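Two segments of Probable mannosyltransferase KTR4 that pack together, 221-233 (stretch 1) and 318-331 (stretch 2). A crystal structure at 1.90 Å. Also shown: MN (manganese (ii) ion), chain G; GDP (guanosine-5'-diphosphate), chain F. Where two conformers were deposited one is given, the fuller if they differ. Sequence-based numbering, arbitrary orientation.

Stretch 1 (221-233) LLSKYKYVWRLEP
Stretch 2 (318-331) WTNFEIVDLDFLRS

The two stretches meet as antiparallel β-strands, from Y227 on and up to D325, whose axes approach to 4.8 Å with their N-to-C directions 165° apart. The register pairs Y227 with D325, V228 with V324, and W229 with I323, at CA-CA separations of 4.8, 5.5 and 4.5 Å; the longer spacing belongs to the hydrogen-bonded pair. Together the stretches bury 922 Å².

Stretch 1 opens with a type I turn from L222 to Y225, closed by Y225 N to L222 O at 3.1 Å. The turn presents two carbonyls to R330, an extended side chain (chi1 m, chi2 and chi3 t). R330 NH2 donates to L222 O and R330 NH1 to Y225 O, each at 3.0 Å with angles near 150°; both oxygens lie at the guanidinium edge, where its N-H bonds point.

At K226 (phi/psi -95/-30) the backbone has not yet entered the strand, but its carbonyl already accepts a short bond, L326 N to K226 O at 2.6 Å. The side chain, t through chi1 to chi3 and p at chi4, carries its ammonium to two carboxylates. K226 NZ forms salt bridges with D325 OD1 at 2.9 Å and D327 OD2 at 2.6 Å. D325 OD1 also accepts from D327 N at 3.0 Å, capping the weakly bonded helix that begins about 326, so the lysine bridges the cap and the first turn.

Y227 (-126/147, chi1 m) shares a sheet face with D325, W229 and I323. Its CE1 lies 3.8 Å from D325 CB, and a water links the polar ends, accepting from Y227 OH at 2.6 Å and donating to D325 OD2 at 2.5 Å. Y227 CA makes a CA-H...O contact with V324 O at 3.2 Å.

V228 (-130/144) forms the reciprocal pair: V228 N to V324 O at 3.1 Å and V324 N to V228 O at 2.9 Å. On this face V228 CG2 (chi1 m) lies 3.1 Å from V324 CG1 (chi1 p, the given one of two deposited conformers), short for a methyl contact. Both methyls approach L326, V228 CG1 3.9 Å from L326 CD1 and V228 CG2 4.2 Å from L326 CD2.

W229 (-108/111, chi1 t, chi2 -37°) receives I323, whose m,m rotamer places CD1 over one face of the five-membered ring, 3.6 Å from its centroid and 23° off the normal, a CH-pi contact. F321 meets the same indole obliquely, ring centroids 5.2 Å apart and planes at 77°.

R230 N donates to E322 O at 2.9 Å. The fully extended R230 side chain runs on the valine face, where NH1 forms a salt bridge with E322 OE2 at 3.0 Å, and NH2 another with E232 OE2 at 3.0 Å.

E232 (chi1 m, chi2 t) faces N320, its CD 3.4 Å from N320 CB. A water accepts from E232 N at 3.0 Å and donates to N320 O at 2.6 Å. E232 OE1 coordinates manganese at 2.2 Å, alongside GDP oxygens.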

# COMPACT_ATOMS: atom_id res chain seq x y z
N LEU B 221 -9.44 6.56 17.96
CA LEU B 221 -8.33 5.87 18.60
C LEU B 221 -7.00 6.19 17.93
O LEU B 221 -5.93 5.97 18.57
CB LEU B 221 -8.57 4.38 18.64
CG LEU B 221 -9.67 3.92 19.56
CD1 LEU B 221 -9.84 2.41 19.38
CD2 LEU B 221 -9.32 4.23 21.01
N LEU B 222 -7.07 6.66 16.69
CA LEU B 222 -5.85 6.90 15.91
C LEU B 222 -5.39 8.36 16.00
O LEU B 222 -4.37 8.73 15.44
CB LEU B 222 -6.11 6.47 14.45
CG LEU B 222 -6.18 4.94 14.25
CD1 LEU B 222 -6.18 4.68 12.77
CD2 LEU B 222 -5.03 4.17 14.83
N SER B 223 -6.18 9.18 16.69
CA SER B 223 -5.86 10.65 16.71
C SER B 223 -4.52 10.82 17.40
O SER B 223 -3.81 11.72 17.13
CB SER B 223 -6.97 11.46 17.44
OG SER B 223 -6.86 11.24 18.87
N LYS B 224 -4.15 9.94 18.33
CA LYS B 224 -2.89 10.10 19.04
C LYS B 224 -1.65 9.54 18.31
O LYS B 224 -0.55 9.52 18.88
CB LYS B 224 -3.01 9.44 20.43
CG LYS B 224 -3.37 7.94 20.45
CD LYS B 224 -3.52 7.39 21.89
CE LYS B 224 -4.03 5.97 21.91
NZ LYS B 224 -5.42 5.76 21.40
N TYR B 225 -1.80 8.95 17.14
CA TYR B 225 -0.63 8.33 16.47
C TYR B 225 -0.24 9.12 15.21
O TYR B 225 -1.10 9.60 14.50
CB TYR B 225 -0.94 6.90 16.08
CG TYR B 225 -1.23 5.96 17.22
CD1 TYR B 225 -0.28 5.68 18.14
CD2 TYR B 225 -2.48 5.46 17.41
CE1 TYR B 225 -0.52 4.81 19.19
CE2 TYR B 225 -2.76 4.61 18.45
CZ TYR B 225 -1.78 4.27 19.33
OH TYR B 225 -2.10 3.43 20.36
N LYS B 226 1.07 9.09 14.92
CA LYS B 226 1.63 9.59 13.69
C LYS B 226 1.81 8.47 12.62
O LYS B 226 1.70 8.74 11.40
CB LYS B 226 3.00 10.25 13.98
CG LYS B 226 3.70 10.81 12.74
CD LYS B 226 4.92 11.60 13.13
CE LYS B 226 5.78 12.01 11.95
NZ LYS B 226 5.06 12.76 10.90
N TYR B 227 2.05 7.23 13.08
CA TYR B 227 2.38 6.12 12.15
C TYR B 227 1.46 4.96 12.38
O TYR B 227 1.12 4.69 13.56
CB TYR B 227 3.76 5.63 12.41
CG TYR B 227 4.85 6.60 12.04
CD1 TYR B 227 5.19 6.83 10.70
CD2 TYR B 227 5.49 7.34 13.01
CE1 TYR B 227 6.16 7.71 10.36
CE2 TYR B 227 6.48 8.23 12.65
CZ TYR B 227 6.84 8.41 11.33
OH TYR B 227 7.83 9.35 10.96
N VAL B 228 1.15 4.24 11.30
CA VAL B 228 0.44 2.97 11.42
C VAL B 228 1.24 1.97 10.62
O VAL B 228 1.84 2.30 9.58
CB VAL B 228 -1.03 2.96 10.96
CG1 VAL B 228 -1.94 3.96 11.75
CG2 VAL B 228 -1.13 3.22 9.53
N TRP B 229 1.27 0.74 11.13
CA TRP B 229 1.64 -0.42 10.38
C TRP B 229 0.31 -1.16 10.17
O TRP B 229 -0.20 -1.77 11.12
CB TRP B 229 2.65 -1.21 11.21
CG TRP B 229 3.21 -2.45 10.57
CD1 TRP B 229 2.56 -3.33 9.76
CD2 TRP B 229 4.54 -2.96 10.75
NE1 TRP B 229 3.43 -4.37 9.37
CE2 TRP B 229 4.65 -4.15 9.97
CE3 TRP B 229 5.64 -2.53 11.49
CZ2 TRP B 229 5.82 -4.90 9.92
CZ3 TRP B 229 6.82 -3.21 11.39
CH2 TRP B 229 6.90 -4.40 10.59
N ARG B 230 -0.19 -1.20 8.95
CA ARG B 230 -1.35 -1.99 8.60
C ARG B 230 -1.05 -3.49 8.52
O ARG B 230 -0.18 -3.90 7.76
CB ARG B 230 -1.93 -1.52 7.28
CG ARG B 230 -3.14 -2.30 6.79
CD ARG B 230 -3.68 -1.51 5.64
NE ARG B 230 -4.62 -2.25 4.86
CZ ARG B 230 -5.22 -1.75 3.80
NH1 ARG B 230 -5.01 -0.50 3.42
NH2 ARG B 230 -6.04 -2.49 3.12
N LEU B 231 -1.86 -4.27 9.24
CA LEU B 231 -1.79 -5.72 9.30
C LEU B 231 -3.14 -6.32 8.89
O LEU B 231 -4.20 -5.85 9.34
CB LEU B 231 -1.50 -6.13 10.73
CG LEU B 231 -1.23 -7.60 10.91
CD1 LEU B 231 0.07 -8.04 10.23
CD2 LEU B 231 -1.15 -7.87 12.40
N GLU B 232 -3.11 -7.30 8.00
CA GLU B 232 -4.33 -7.98 7.57
C GLU B 232 -4.29 -9.45 8.00
O GLU B 232 -3.22 -9.98 8.34
CB GLU B 232 -4.49 -7.97 6.05
CG GLU B 232 -4.77 -6.59 5.52
CD GLU B 232 -5.53 -6.54 4.20
OE1 GLU B 232 -5.70 -7.58 3.52
OE2 GLU B 232 -5.74 -5.39 3.76
N PRO B 233 -5.45 -10.07 8.07
CA PRO B 233 -5.46 -11.48 8.44
C PRO B 233 -4.72 -12.36 7.44
O PRO B 233 -4.68 -12.06 6.25
CB PRO B 233 -6.96 -11.84 8.41
CG PRO B 233 -7.64 -10.56 8.60
CD PRO B 233 -6.80 -9.56 7.87
N TRP B 318 0.87 -2.30 -2.85
CA TRP B 318 -0.13 -3.28 -2.44
C TRP B 318 -0.40 -3.18 -0.97
O TRP B 318 0.30 -3.80 -0.13
CB TRP B 318 0.37 -4.67 -2.80
CG TRP B 318 -0.79 -5.67 -2.99
CD1 TRP B 318 -2.03 -5.41 -3.46
CD2 TRP B 318 -0.72 -7.05 -2.74
NE1 TRP B 318 -2.77 -6.61 -3.53
CE2 TRP B 318 -1.97 -7.62 -3.09
CE3 TRP B 318 0.26 -7.88 -2.21
CZ2 TRP B 318 -2.23 -8.95 -2.92
CZ3 TRP B 318 -0.01 -9.24 -2.10
CH2 TRP B 318 -1.23 -9.74 -2.47
N THR B 319 -1.42 -2.42 -0.68
CA THR B 319 -1.63 -1.86 0.66
C THR B 319 -2.02 -2.84 1.78
O THR B 319 -2.14 -2.43 2.91
CB THR B 319 -2.72 -0.75 0.63
OG1 THR B 319 -3.90 -1.31 0.06
CG2 THR B 319 -2.20 0.46 -0.22
N ASN B 320 -2.22 -4.14 1.51
CA ASN B 320 -2.46 -5.03 2.64
C ASN B 320 -1.36 -4.94 3.68
O ASN B 320 -1.58 -5.23 4.85
CB ASN B 320 -2.79 -6.45 2.21
CG ASN B 320 -1.77 -7.07 1.27
OD1 ASN B 320 -0.63 -7.29 1.63
ND2 ASN B 320 -2.21 -7.43 0.10
N PHE B 321 -0.15 -4.64 3.24
CA PHE B 321 0.95 -4.18 4.12
C PHE B 321 1.21 -2.73 3.78
O PHE B 321 1.31 -2.39 2.62
CB PHE B 321 2.23 -4.96 3.80
CG PHE B 321 3.50 -4.35 4.43
CD1 PHE B 321 4.14 -3.28 3.84
CD2 PHE B 321 3.97 -4.81 5.60
CE1 PHE B 321 5.29 -2.72 4.40
CE2 PHE B 321 5.08 -4.26 6.18
CZ PHE B 321 5.75 -3.22 5.60
N GLU B 322 1.25 -1.84 4.76
CA GLU B 322 1.76 -0.49 4.50
C GLU B 322 2.23 0.10 5.84
O GLU B 322 1.65 -0.21 6.90
CB GLU B 322 0.77 0.37 3.75
CG GLU B 322 -0.57 0.53 4.44
CD GLU B 322 -1.59 1.36 3.68
OE1 GLU B 322 -1.31 2.11 2.69
OE2 GLU B 322 -2.74 1.31 4.13
N ILE B 323 3.34 0.86 5.82
CA ILE B 323 3.78 1.66 6.98
C ILE B 323 3.47 3.10 6.50
O ILE B 323 3.96 3.51 5.45
CB ILE B 323 5.26 1.57 7.20
CG1 ILE B 323 5.79 0.13 7.28
CG2 ILE B 323 5.63 2.27 8.47
CD1 ILE B 323 5.18 -0.68 8.30
N VAL B 324 2.70 3.84 7.24
CA VAL B 324 2.26 5.14 6.73
C VAL B 324 2.35 6.23 7.80
O VAL B 324 2.01 6.04 8.98
CB VAL B 324 0.90 5.08 5.98
CG1 VAL B 324 -0.15 4.46 6.82
CG2 VAL B 324 0.50 6.47 5.51
N ASP B 325 2.88 7.36 7.36
CA ASP B 325 2.97 8.58 8.12
C ASP B 325 1.62 9.27 7.94
O ASP B 325 1.30 9.81 6.89
CB ASP B 325 4.14 9.43 7.62
CG ASP B 325 4.37 10.74 8.43
OD1 ASP B 325 3.42 11.17 9.15
OD2 ASP B 325 5.52 11.30 8.36
N LEU B 326 0.80 9.22 8.99
CA LEU B 326 -0.54 9.78 8.89
C LEU B 326 -0.58 11.30 8.66
O LEU B 326 -1.61 11.78 8.18
CB LEU B 326 -1.39 9.46 10.13
CG LEU B 326 -1.60 7.97 10.46
CD1 LEU B 326 -2.54 7.80 11.64
CD2 LEU B 326 -2.14 7.24 9.27
N ASP B 327 0.50 11.99 8.95
CA ASP B 327 0.60 13.44 8.59
C ASP B 327 0.40 13.64 7.08
O ASP B 327 -0.14 14.64 6.68
CB ASP B 327 1.96 13.99 8.90
CG ASP B 327 2.23 14.18 10.39
OD1 ASP B 327 1.40 13.88 11.22
OD2 ASP B 327 3.31 14.72 10.73
N PHE B 328 0.84 12.69 6.23
CA PHE B 328 0.56 12.84 4.83
C PHE B 328 -0.94 12.73 4.51
O PHE B 328 -1.50 13.52 3.77
CB PHE B 328 1.43 11.87 3.96
CG PHE B 328 1.10 11.94 2.54
CD1 PHE B 328 1.41 13.07 1.77
CD2 PHE B 328 0.40 10.91 1.93
CE1 PHE B 328 1.06 13.15 0.43
CE2 PHE B 328 0.06 10.99 0.59
CZ PHE B 328 0.41 12.12 -0.18
N LEU B 329 -1.60 11.72 5.09
CA LEU B 329 -3.01 11.50 4.80
C LEU B 329 -3.86 12.67 5.35
O LEU B 329 -4.95 12.92 4.86
CB LEU B 329 -3.48 10.21 5.45
CG LEU B 329 -2.75 8.92 5.04
CD1 LEU B 329 -3.45 7.69 5.52
CD2 LEU B 329 -2.55 8.85 3.56
N ARG B 330 -3.40 13.25 6.44
CA ARG B 330 -4.10 14.36 7.07
C ARG B 330 -3.84 15.73 6.38
O ARG B 330 -4.45 16.71 6.77
CB ARG B 330 -3.70 14.41 8.52
CG ARG B 330 -4.28 13.25 9.32
CD ARG B 330 -3.63 13.14 10.70
NE ARG B 330 -4.32 12.05 11.41
CZ ARG B 330 -3.83 11.40 12.46
NH1 ARG B 330 -2.64 11.63 12.87
NH2 ARG B 330 -4.52 10.44 13.01
N SER B 331 -2.91 15.77 5.43
CA SER B 331 -2.48 16.99 4.75
C SER B 331 -3.48 17.40 3.73
O SER B 331 -4.33 16.64 3.30
CB SER B 331 -1.11 16.76 4.05
OG SER B 331 -1.24 15.96 2.83
MN MN G . -6.53 -9.38 2.62
PB GDP F . -8.39 -8.23 0.02
O1B GDP F . -8.84 -9.50 -0.59
O2B GDP F . -8.51 -7.03 -0.74
O3B GDP F . -7.13 -8.38 0.77
O3A GDP F . -9.62 -7.96 1.05
PA GDP F . -9.84 -8.37 2.56
O1A GDP F . -11.10 -9.09 2.80
O2A GDP F . -8.68 -8.96 3.26
O5' GDP F . -10.08 -6.94 3.19
C5' GDP F . -9.12 -5.94 3.54
C4' GDP F . -9.05 -5.69 5.04
O4' GDP F . -10.31 -5.15 5.45
C3' GDP F . -8.78 -6.92 5.88
O3' GDP F . -8.06 -6.52 7.08
C2' GDP F . -10.20 -7.42 6.21
O2' GDP F . -10.25 -8.12 7.44
C1' GDP F . -10.91 -6.12 6.34
N9 GDP F . -12.34 -6.16 5.96
C8 GDP F . -12.89 -6.43 4.75
N7 GDP F . -14.27 -6.29 4.84
C5 GDP F . -14.56 -5.91 6.12
C6 GDP F . -15.80 -5.59 6.85
O6 GDP F . -16.86 -5.68 6.15
N1 GDP F . -15.69 -5.27 8.15
C2 GDP F . -14.48 -5.25 8.82
N2 GDP F . -14.45 -4.93 10.11
N3 GDP F . -13.30 -5.54 8.19
C4 GDP F . -13.30 -5.81 6.87
O HOH W 1 7.74 10.23 8.49
O HOH W 2 -0.61 -7.19 6.34
O HOH W 3 -6.30 -10.73 4.58
O HOH W 4 -7.39 -11.40 1.71